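Local coordinates for protein PcyX_EBK42635 (Marine metagenome, PDB 5OWG) that probably catalyses the ferredoxin-dependent four-electron reduction of biliverdin to phycoerythrobilin, at residues A[20-25]-A[48-53]; A[38-43]-A[228-233]; A[89-94]-A[174-179]. All coordinates share one frame; numbering follows the deposited sequence.

Interaction 1 (A[20-25]-A[48-53]); sequences ETIEVL and VNRTWN
The indole of Trp52 has Leu25 lying over one of its faces: CB of Leu25 sits 3.8 Å above the ring plane, near the centre of the fused system. From there the side chain runs across the rings, and CD1 stands 3.7 Å from the centroid of the Trp52 six-membered ring, 17° off its normal, a clear CH-pi contact. With CG of Leu25 anti to its own carbonyl carbon (chi1 -65°), the branch is carried over the benzo half while CB stays above the middle of the indole. Trp52 CZ2, a carbon of the six-membered ring next to the ring fusion, lies in turn over a face of the Arg50 guanidinium, displaced toward the margin of that group. Ile22 crosses the Arg50 side chain at about a right angle and brings two methyl groups to NH1, CG2 at 3.5 Å and CD1 at 3.6 Å; its CG2 also reaches Trp52 CZ2 at 4.5 Å. Ile22 and Leu25 are three residues apart on helix 14-28, close to one helical turn, whereas Arg50 and Trp52 alternate with Thr51 and so project from the same side of strand 47-53. The axes of the two short segments lie 33° apart in their N-to-C directions. Leucine suits its place because CB and CD1 can both lie on the indole face. Polar ends are served outside the contact: Trp52 NE1 bonds to Asn26. Chemically, then, helix and sheet are held here by dispersion and CH-pi attraction, while the charge of Arg50 is met through NE by Glu31 of the adjacent strand 30-32.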
loop_
_atom_site.group_PDB
_atom_site.type_symbol
_atom_site.label_atom_id
_atom_site.label_comp_id
_atom_site.label_asym_id
_atom_site.label_seq_id
_atom_site.Cartn_x
_atom_site.Cartn_y
_atom_site.Cartn_z
ATOM N N GLU A 20 -7.420 -3.950 -11.822
ATOM C CA GLU A 20 -6.913 -2.732 -12.447
ATOM C C GLU A 20 -5.659 -2.244 -11.732
ATOM O O GLU A 20 -4.724 -1.746 -12.370
ATOM C CB GLU A 20 -7.986 -1.641 -12.441
ATOM C CG GLU A 20 -9.311 -2.028 -13.087
ATOM C CD GLU A 20 -9.165 -2.457 -14.532
ATOM O OE1 GLU A 20 -8.558 -3.519 -14.784
ATOM O OE2 GLU A 20 -9.658 -1.732 -15.421
ATOM N N THR A 21 -5.623 -2.379 -10.404
ATOM C CA THR A 21 -4.438 -1.991 -9.644
ATOM C C THR A 21 -3.238 -2.852 -10.018
ATOM O O THR A 21 -2.127 -2.339 -10.198
ATOM C CB THR A 21 -4.731 -2.090 -8.143
ATOM O OG1 THR A 21 -5.534 -0.976 -7.737
ATOM C CG2 THR A 21 -3.440 -2.112 -7.314
ATOM N N ILE A 22 -3.437 -4.166 -10.136
ATOM C CA ILE A 22 -2.330 -5.062 -10.451
ATOM C C ILE A 22 -1.829 -4.815 -11.868
ATOM O O ILE A 22 -0.628 -4.924 -12.144
ATOM C CB ILE A 22 -2.755 -6.527 -10.245
ATOM C CG1 ILE A 22 -3.070 -6.779 -8.769
ATOM C CG2 ILE A 22 -1.656 -7.479 -10.707
ATOM C CD1 ILE A 22 -3.772 -8.092 -8.499
ATOM N N GLU A 23 -2.736 -4.486 -12.791
ATOM C CA GLU A 23 -2.319 -4.199 -14.160
ATOM C C GLU A 23 -1.397 -2.988 -14.209
ATOM O O GLU A 23 -0.381 -2.998 -14.912
ATOM C CB GLU A 23 -3.545 -3.976 -15.046
ATOM C CG GLU A 23 -3.227 -3.784 -16.526
ATOM C CD GLU A 23 -2.576 -5.002 -17.153
ATOM O OE1 GLU A 23 -2.555 -6.068 -16.502
ATOM O OE2 GLU A 23 -2.085 -4.896 -18.297
ATOM N N VAL A 24 -1.735 -1.932 -13.466
ATOM C CA VAL A 24 -0.899 -0.735 -13.449
ATOM C C VAL A 24 0.486 -1.067 -12.908
ATOM O O VAL A 24 1.508 -0.681 -13.489
ATOM C CB VAL A 24 -1.575 0.379 -12.628
ATOM C CG1 VAL A 24 -0.651 1.583 -12.471
ATOM C CG2 VAL A 24 -2.880 0.801 -13.289
ATOM N N LEU A 25 0.543 -1.792 -11.789
ATOM C CA LEU A 25 1.833 -2.102 -11.179
ATOM C C LEU A 25 2.684 -2.971 -12.097
ATOM O O LEU A 25 3.907 -2.803 -12.164
ATOM C CB LEU A 25 1.626 -2.785 -9.825
ATOM C CG LEU A 25 0.955 -1.936 -8.739
ATOM C CD1 LEU A 25 0.578 -2.793 -7.544
ATOM C CD2 LEU A 25 1.862 -0.798 -8.298
ATOM N N VAL A 48 -3.044 -12.667 0.381
ATOM C CA VAL A 48 -2.119 -12.465 -0.726
ATOM C C VAL A 48 -1.332 -11.193 -0.453
ATOM O O VAL A 48 -1.919 -10.152 -0.138
ATOM C CB VAL A 48 -2.848 -12.372 -2.080
ATOM C CG1 VAL A 48 -1.863 -12.092 -3.205
ATOM C CG2 VAL A 48 -3.610 -13.657 -2.361
ATOM N N ASN A 49 -0.011 -11.277 -0.577
ATOM C CA ASN A 49 0.866 -10.133 -0.364
ATOM C C ASN A 49 1.891 -10.106 -1.485
ATOM O O ASN A 49 2.617 -11.085 -1.688
ATOM C CB ASN A 49 1.555 -10.203 1.004
ATOM C CG ASN A 49 0.665 -9.712 2.130
ATOM O OD1 ASN A 49 0.578 -8.510 2.383
ATOM N ND2 ASN A 49 0.002 -10.638 2.813
ATOM N N ARG A 50 1.950 -8.990 -2.208
ATOM C CA ARG A 50 2.791 -8.868 -3.387
ATOM C C ARG A 50 3.487 -7.517 -3.364
ATOM O O ARG A 50 2.889 -6.514 -2.964
ATOM C CB ARG A 50 1.956 -9.014 -4.661
ATOM C CG ARG A 50 1.286 -10.370 -4.789
ATOM C CD ARG A 50 0.347 -10.413 -5.976
ATOM N NE ARG A 50 1.067 -10.368 -7.244
ATOM C CZ ARG A 50 0.486 -10.227 -8.430
ATOM N NH1 ARG A 50 -0.832 -10.107 -8.519
ATOM N NH2 ARG A 50 1.224 -10.199 -9.530
ATOM N N THR A 51 4.747 -7.491 -3.795
ATOM C CA THR A 51 5.537 -6.270 -3.758
ATOM C C THR A 51 6.206 -6.027 -5.102
ATOM O O THR A 51 6.684 -6.964 -5.747
ATOM C CB THR A 51 6.599 -6.329 -2.652
ATOM O OG1 THR A 51 7.397 -7.509 -2.810
ATOM C CG2 THR A 51 5.937 -6.335 -1.279
ATOM N N TRP A 52 6.227 -4.759 -5.518
ATOM C CA TRP A 52 6.923 -4.325 -6.719
ATOM C C TRP A 52 7.884 -3.200 -6.358
ATOM O O TRP A 52 7.792 -2.596 -5.286
ATOM C CB TRP A 52 5.963 -3.814 -7.809
ATOM C CG TRP A 52 4.942 -4.793 -8.316
ATOM C CD1 TRP A 52 4.919 -5.394 -9.543
ATOM C CD2 TRP A 52 3.778 -5.259 -7.622
ATOM N NE1 TRP A 52 3.818 -6.208 -9.653
ATOM C CE2 TRP A 52 3.102 -6.145 -8.486
ATOM C CE3 TRP A 52 3.245 -5.018 -6.353
ATOM C CZ2 TRP A 52 1.923 -6.790 -8.121
ATOM C CZ3 TRP A 52 2.073 -5.659 -5.992
ATOM C CH2 TRP A 52 1.426 -6.535 -6.873
ATOM N N ASN A 53 8.808 -2.918 -7.270
ATOM C CA ASN A 53 9.640 -1.729 -7.153
ATOM C C ASN A 53 10.232 -1.403 -8.515
ATOM O O ASN A 53 10.244 -2.235 -9.427
ATOM C CB ASN A 53 10.753 -1.915 -6.115
ATOM C CG ASN A 53 11.698 -3.052 -6.461
ATOM O OD1 ASN A 53 11.877 -3.400 -7.629
ATOM N ND2 ASN A 53 12.313 -3.636 -5.441
#

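Interaction 2 (A[38-43]-A[228-233]); sequences ERFNNE and SDNLFP
Arg39 NH2 donates to OD1 of Asn230 over 2.9 Å. The bond is bent at the hydrogen, 139°, although the donor stands nearly along the C=O axis of the amide, at 168°; the oxygen lies in the guanidinium plane, and the two flat groups are steeply inclined to each other. The same NH2 makes a long, weak salt bridge of 4.0 Å to OD2 of Asp229, whose carboxylate is turned almost parallel to the guanidinium. A bend of the Arg39 chain at chi3 (-63°) turns the guanidinium so that NH2 meets Asn230 while NE bonds to Gly36 O. The other end of the Asn230 amide is engaged as well, ND2 giving hydrogen bonds to Pro35 O and Glu34 OE1, which fixes the rotation of the group. Asparagine suits this place because it accepts on one side and donates on the other. Further in, the buried Phe40 presents its ring edge to the amide, CE2 standing 3.4 Å from Asn230 OD1, while Arg39 CB covers one ring face. Phe226 of helix 220-229 meets the same ring edge-to-face. Asn230 is the first residue to leave helical geometry after that helix. The arrangement thus ties a helix C-terminus to the loop between strands 30-32 and 47-53, on one side of the central antiparallel sheet in the alpha/beta/alpha sandwich of ferredoxin-dependent bilin reductases.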
loop_
_atom_site.group_PDB
_atom_site.type_symbol
_atom_site.label_atom_id
_atom_site.label_comp_id
_atom_site.label_asym_id
_atom_site.label_seq_id
_atom_site.Cartn_x
_atom_site.Cartn_y
_atom_site.Cartn_z
ATOM N N GLU A 38 6.828 -14.616 2.231
ATOM C CA GLU A 38 6.291 -15.941 1.939
ATOM C C GLU A 38 5.460 -16.480 3.094
ATOM O O GLU A 38 4.621 -17.363 2.883
ATOM C CB GLU A 38 7.424 -16.918 1.604
ATOM C CG GLU A 38 8.272 -17.370 2.792
ATOM C CD GLU A 38 9.108 -16.252 3.385
ATOM O OE1 GLU A 38 9.377 -15.265 2.670
ATOM O OE2 GLU A 38 9.498 -16.361 4.567
ATOM N N ARG A 39 5.670 -15.968 4.308
ATOM C CA ARG A 39 4.891 -16.391 5.463
ATOM C C ARG A 39 3.479 -15.822 5.457
ATOM O O ARG A 39 2.687 -16.176 6.336
ATOM C CB ARG A 39 5.594 -15.969 6.754
ATOM C CG ARG A 39 7.051 -16.390 6.848
ATOM C CD ARG A 39 7.743 -15.709 8.017
ATOM N NE ARG A 39 7.786 -14.256 7.862
ATOM C CZ ARG A 39 8.174 -13.410 8.811
ATOM N NH1 ARG A 39 8.554 -13.862 9.999
ATOM N NH2 ARG A 39 8.180 -12.105 8.574
ATOM N N PHE A 40 3.146 -14.946 4.501
ATOM C CA PHE A 40 1.861 -14.258 4.505
ATOM C C PHE A 40 1.146 -14.353 3.161
ATOM O O PHE A 40 0.270 -13.530 2.873
ATOM C CB PHE A 40 2.048 -12.794 4.905
ATOM C CG PHE A 40 2.910 -12.612 6.119
ATOM C CD1 PHE A 40 2.541 -13.167 7.334
ATOM C CD2 PHE A 40 4.092 -11.894 6.047
ATOM C CE1 PHE A 40 3.332 -13.008 8.454
ATOM C CE2 PHE A 40 4.889 -11.730 7.167
ATOM C CZ PHE A 40 4.509 -12.288 8.370
ATOM N N ASN A 41 1.509 -15.325 2.331
ATOM C CA ASN A 41 0.736 -15.694 1.147
ATOM C C ASN A 41 0.171 -17.085 1.420
ATOM O O ASN A 41 0.758 -18.099 1.036
ATOM C CB ASN A 41 1.590 -15.665 -0.118
ATOM C CG ASN A 41 1.828 -14.255 -0.630
ATOM O OD1 ASN A 41 0.958 -13.655 -1.263
ATOM N ND2 ASN A 41 3.012 -13.719 -0.362
ATOM N N ASN A 42 -0.975 -17.124 2.098
ATOM C CA ASN A 42 -1.592 -18.369 2.546
ATOM C C ASN A 42 -2.953 -18.487 1.875
ATOM O O ASN A 42 -3.856 -17.689 2.147
ATOM C CB ASN A 42 -1.719 -18.391 4.070
ATOM C CG ASN A 42 -2.048 -19.769 4.613
ATOM O OD1 ASN A 42 -2.875 -20.489 4.053
ATOM N ND2 ASN A 42 -1.396 -20.143 5.711
ATOM N N GLU A 43 -3.097 -19.482 0.994
ATOM C CA GLU A 43 -4.341 -19.636 0.248
ATOM C C GLU A 43 -5.521 -19.928 1.166
ATOM O O GLU A 43 -6.653 -19.539 0.862
ATOM C CB GLU A 43 -4.195 -20.752 -0.787
ATOM C CG GLU A 43 -3.022 -20.576 -1.732
ATOM C CD GLU A 43 -2.980 -21.650 -2.798
ATOM O OE1 GLU A 43 -3.906 -22.488 -2.832
ATOM O OE2 GLU A 43 -2.025 -21.658 -3.601
ATOM N N SER A 228 5.097 -6.003 11.943
ATOM C CA SER A 228 6.396 -5.491 12.365
ATOM C C SER A 228 7.475 -5.620 11.299
ATOM O O SER A 228 8.407 -4.808 11.277
ATOM C CB SER A 228 6.858 -6.222 13.631
ATOM O OG SER A 228 7.043 -7.605 13.385
ATOM N N ASP A 229 7.381 -6.614 10.412
ATOM C CA ASP A 229 8.474 -6.950 9.510
ATOM C C ASP A 229 8.160 -6.768 8.032
ATOM O O ASP A 229 9.091 -6.538 7.254
ATOM C CB ASP A 229 8.909 -8.408 9.726
ATOM C CG ASP A 229 9.363 -8.674 11.143
ATOM O OD1 ASP A 229 9.421 -7.718 11.944
ATOM O OD2 ASP A 229 9.661 -9.843 11.456
ATOM N N ASN A 230 6.893 -6.863 7.621
ATOM C CA ASN A 230 6.567 -6.900 6.200
ATOM C C ASN A 230 5.408 -5.977 5.844
ATOM O O ASN A 230 4.744 -6.198 4.824
ATOM C CB ASN A 230 6.233 -8.332 5.771
ATOM C CG ASN A 230 7.454 -9.224 5.720
ATOM O OD1 ASN A 230 7.743 -9.953 6.669
ATOM N ND2 ASN A 230 8.185 -9.166 4.610
ATOM N N LEU A 231 5.149 -4.954 6.654
ATOM C CA LEU A 231 4.066 -4.013 6.396
ATOM C C LEU A 231 4.601 -2.622 6.086
ATOM O O LEU A 231 4.368 -2.109 4.988
ATOM C CB LEU A 231 3.115 -3.987 7.599
ATOM C CG LEU A 231 2.074 -2.868 7.586
ATOM C CD1 LEU A 231 1.323 -2.825 6.261
ATOM C CD2 LEU A 231 1.106 -3.010 8.748
ATOM N N PHE A 232 5.308 -1.997 7.023
ATOM C CA PHE A 232 6.050 -0.762 6.772
ATOM C C PHE A 232 7.468 -0.962 7.287
ATOM O O PHE A 232 7.856 -0.407 8.323
ATOM C CB PHE A 232 5.375 0.440 7.433
ATOM C CG PHE A 232 3.999 0.713 6.913
ATOM C CD1 PHE A 232 3.814 1.205 5.633
ATOM C CD2 PHE A 232 2.889 0.482 7.702
ATOM C CE1 PHE A 232 2.547 1.451 5.148
ATOM C CE2 PHE A 232 1.620 0.718 7.220
ATOM C CZ PHE A 232 1.449 1.210 5.944
ATOM N N PRO A 233 8.268 -1.759 6.586
ATOM C CA PRO A 233 9.615 -2.061 7.076
ATOM C C PRO A 233 10.481 -0.817 7.130
ATOM O O PRO A 233 10.328 0.115 6.337
ATOM C CB PRO A 233 10.157 -3.065 6.049
ATOM C CG PRO A 233 8.958 -3.551 5.295
ATOM C CD PRO A 233 8.001 -2.409 5.293
#

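Interaction 3 (A[89-94]-A[174-179]); sequences PIYGFD and NNYIDK
Tyr176 and Tyr91 meet because both side chains extend with CG anti to the backbone N, chi1 174° and 180° respectively. Tyr176 is thereby thrown straight out from helix 161-179 toward the start of strand 90-96, and Tyr91 swings its own ring off to one side, leaving its CB to face the incoming phenol. That CB rests 3.8 Å from the centroid of the Tyr176 ring, almost exactly on the ring normal, so a methylene rather than an aromatic surface forms the CH-pi contact. The backbone adds to the same cover, Tyr91 N lying 3.8 Å from Tyr176 CE1. The two rings are inclined to each other, with centroids 5.9 Å apart and planes at 55°. At its far end the Tyr176 hydroxyl donates to Pro89 O over 3.2 Å. The carbonyl oxygen lies near the plane of the phenol ring, but the donor rises well above the carbonyl plane, a longish bond that gives the hydroxyl of the buried Tyr176 an acceptor. Tyrosine fits this place in two ways: the flat ring spans the gap between helix and sheet, and the OH finds a backbone acceptor at its end. The hydroxyl of Tyr91 is likewise engaged, with Ala169 O two turns earlier on the same helix, so each tyrosine bridges helix and strand. Phe109, from strand 104-110, meets the Tyr176 ring edge-to-face, and His107 does the same to Tyr91. Leu80 of strand 73-82 and Leu119 of helix 118-121 also touch Tyr176, placing its ring between helix 161-179, the short helix and three adjoining strands of the antiparallel sheet.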
loop_
_atom_site.group_PDB
_atom_site.type_symbol
_atom_site.label_atom_id
_atom_site.label_comp_id
_atom_site.label_asym_id
_atom_site.label_seq_id
_atom_site.Cartn_x
_atom_site.Cartn_y
_atom_site.Cartn_z
ATOM N N PRO A 89 5.726 12.313 -1.512
ATOM C CA PRO A 89 4.799 11.746 -0.525
ATOM C C PRO A 89 4.727 10.229 -0.597
ATOM O O PRO A 89 5.550 9.586 -1.256
ATOM C CB PRO A 89 3.460 12.395 -0.897
ATOM C CG PRO A 89 3.578 12.692 -2.348
ATOM C CD PRO A 89 5.022 13.024 -2.593
ATOM N N ILE A 90 3.740 9.651 0.082
ATOM C CA ILE A 90 3.530 8.210 0.116
ATOM C C ILE A 90 2.099 7.945 -0.331
ATOM O O ILE A 90 1.145 8.329 0.358
ATOM C CB ILE A 90 3.786 7.627 1.514
ATOM C CG1 ILE A 90 5.259 7.785 1.902
ATOM C CG2 ILE A 90 3.385 6.152 1.575
ATOM C CD1 ILE A 90 5.502 7.706 3.396
ATOM N N TYR A 91 1.945 7.299 -1.484
ATOM C CA TYR A 91 0.641 6.782 -1.876
ATOM C C TYR A 91 0.182 5.754 -0.854
ATOM O O TYR A 91 0.921 4.824 -0.517
ATOM C CB TYR A 91 0.712 6.149 -3.266
ATOM C CG TYR A 91 -0.594 5.565 -3.772
ATOM C CD1 TYR A 91 -1.026 4.308 -3.361
ATOM C CD2 TYR A 91 -1.381 6.261 -4.678
ATOM C CE1 TYR A 91 -2.214 3.771 -3.827
ATOM C CE2 TYR A 91 -2.569 5.733 -5.151
ATOM C CZ TYR A 91 -2.979 4.487 -4.724
ATOM O OH TYR A 91 -4.159 3.957 -5.193
ATOM N N GLY A 92 -1.034 5.928 -0.355
ATOM C CA GLY A 92 -1.605 4.984 0.578
ATOM C C GLY A 92 -3.082 4.819 0.317
ATOM O O GLY A 92 -3.814 5.807 0.258
ATOM N N PHE A 93 -3.528 3.581 0.127
ATOM C CA PHE A 93 -4.936 3.281 -0.095
ATOM C C PHE A 93 -5.308 2.093 0.773
ATOM O O PHE A 93 -4.681 1.032 0.678
ATOM C CB PHE A 93 -5.224 2.981 -1.568
ATOM C CG PHE A 93 -6.676 2.719 -1.862
ATOM C CD1 PHE A 93 -7.562 3.766 -2.057
ATOM C CD2 PHE A 93 -7.156 1.424 -1.939
ATOM C CE1 PHE A 93 -8.897 3.526 -2.326
ATOM C CE2 PHE A 93 -8.491 1.177 -2.210
ATOM C CZ PHE A 93 -9.360 2.230 -2.403
ATOM N N ASP A 94 -6.317 2.272 1.620
ATOM C CA ASP A 94 -6.779 1.228 2.525
ATOM C C ASP A 94 -8.296 1.194 2.479
ATOM O O ASP A 94 -8.952 2.209 2.741
ATOM C CB ASP A 94 -6.281 1.470 3.953
ATOM C CG ASP A 94 -4.774 1.346 4.073
ATOM O OD1 ASP A 94 -4.233 0.293 3.679
ATOM O OD2 ASP A 94 -4.134 2.304 4.554
ATOM N N ASN A 174 -1.865 5.477 -11.285
ATOM C CA ASN A 174 -1.210 5.675 -12.574
ATOM C C ASN A 174 -0.520 7.031 -12.638
ATOM O O ASN A 174 0.562 7.160 -13.221
ATOM C CB ASN A 174 -2.237 5.545 -13.704
ATOM C CG ASN A 174 -1.768 4.639 -14.825
ATOM O OD1 ASN A 174 -0.571 4.402 -14.995
ATOM N ND2 ASN A 174 -2.716 4.130 -15.604
ATOM N N ASN A 175 -1.131 8.055 -12.040
ATOM C CA ASN A 175 -0.530 9.383 -12.029
ATOM C C ASN A 175 0.570 9.512 -10.982
ATOM O O ASN A 175 1.506 10.297 -11.175
ATOM C CB ASN A 175 -1.607 10.443 -11.792
ATOM C CG ASN A 175 -2.291 10.869 -13.073
ATOM O OD1 ASN A 175 -1.816 11.763 -13.768
ATOM N ND2 ASN A 175 -3.409 10.226 -13.395
ATOM N N TYR A 176 0.480 8.769 -9.876
ATOM C CA TYR A 176 1.547 8.797 -8.881
ATOM C C TYR A 176 2.827 8.191 -9.441
ATOM O O TYR A 176 3.919 8.745 -9.268
ATOM C CB TYR A 176 1.116 8.049 -7.618
ATOM C CG TYR A 176 2.217 7.915 -6.584
ATOM C CD1 TYR A 176 2.414 8.894 -5.617
ATOM C CD2 TYR A 176 3.061 6.809 -6.574
ATOM C CE1 TYR A 176 3.417 8.776 -4.671
ATOM C CE2 TYR A 176 4.070 6.683 -5.634
ATOM C CZ TYR A 176 4.241 7.671 -4.685
ATOM O OH TYR A 176 5.239 7.556 -3.745
ATOM N N ILE A 177 2.708 7.047 -10.115
ATOM C CA ILE A 177 3.874 6.363 -10.664
ATOM C C ILE A 177 4.565 7.228 -11.706
ATOM O O ILE A 177 5.767 7.073 -11.955
ATOM C CB ILE A 177 3.442 5.000 -11.245
ATOM C CG1 ILE A 177 2.911 4.101 -10.123
ATOM C CG2 ILE A 177 4.599 4.316 -11.960
ATOM C CD1 ILE A 177 2.215 2.839 -10.595
ATOM N N ASP A 178 3.830 8.152 -12.326
ATOM C CA ASP A 178 4.410 9.014 -13.349
ATOM C C ASP A 178 5.102 10.227 -12.734
ATOM O O ASP A 178 6.257 10.523 -13.058
ATOM C CB ASP A 178 3.320 9.457 -14.325
ATOM C CG ASP A 178 3.764 10.600 -15.223
ATOM O OD1 ASP A 178 4.982 10.745 -15.458
ATOM O OD2 ASP A 178 2.890 11.362 -15.687
ATOM N N LYS A 179 4.410 10.950 -11.852
ATOM C CA LYS A 179 4.944 12.213 -11.354
ATOM C C LYS A 179 6.052 12.018 -10.327
ATOM O O LYS A 179 6.928 12.882 -10.205
ATOM C CB LYS A 179 3.818 13.052 -10.751
ATOM C CG LYS A 179 2.744 13.448 -11.752
ATOM C CD LYS A 179 1.603 14.201 -11.085
ATOM C CE LYS A 179 0.544 14.625 -12.094
ATOM N NZ LYS A 179 1.083 15.546 -13.132
#

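Interactions 1 and 3 place two helices on one side of the sheet, the centres of the two contacts being about 13 Å apart; the helices also meet directly, Val24 CG1 lying 3.6 Å from Ile177 CD1. Interaction 2 belongs to the opposite side. Its centre is about 15 Å from that of interaction 1, which it joins through Asn49, whose N is 2.7 Å from Asn41 OD1 and whose ND2 is 2.9 Å from Phe40 O, both probable hydrogen bonds. Interactions 2 and 3 do not touch: their centres are about 21 Å apart, their nearest atoms about 6 Å. In related bilin reductases the bilin binds between the sheet and the C-terminal helices, so interaction 2 probably lies on the pocket side and the other two behind it.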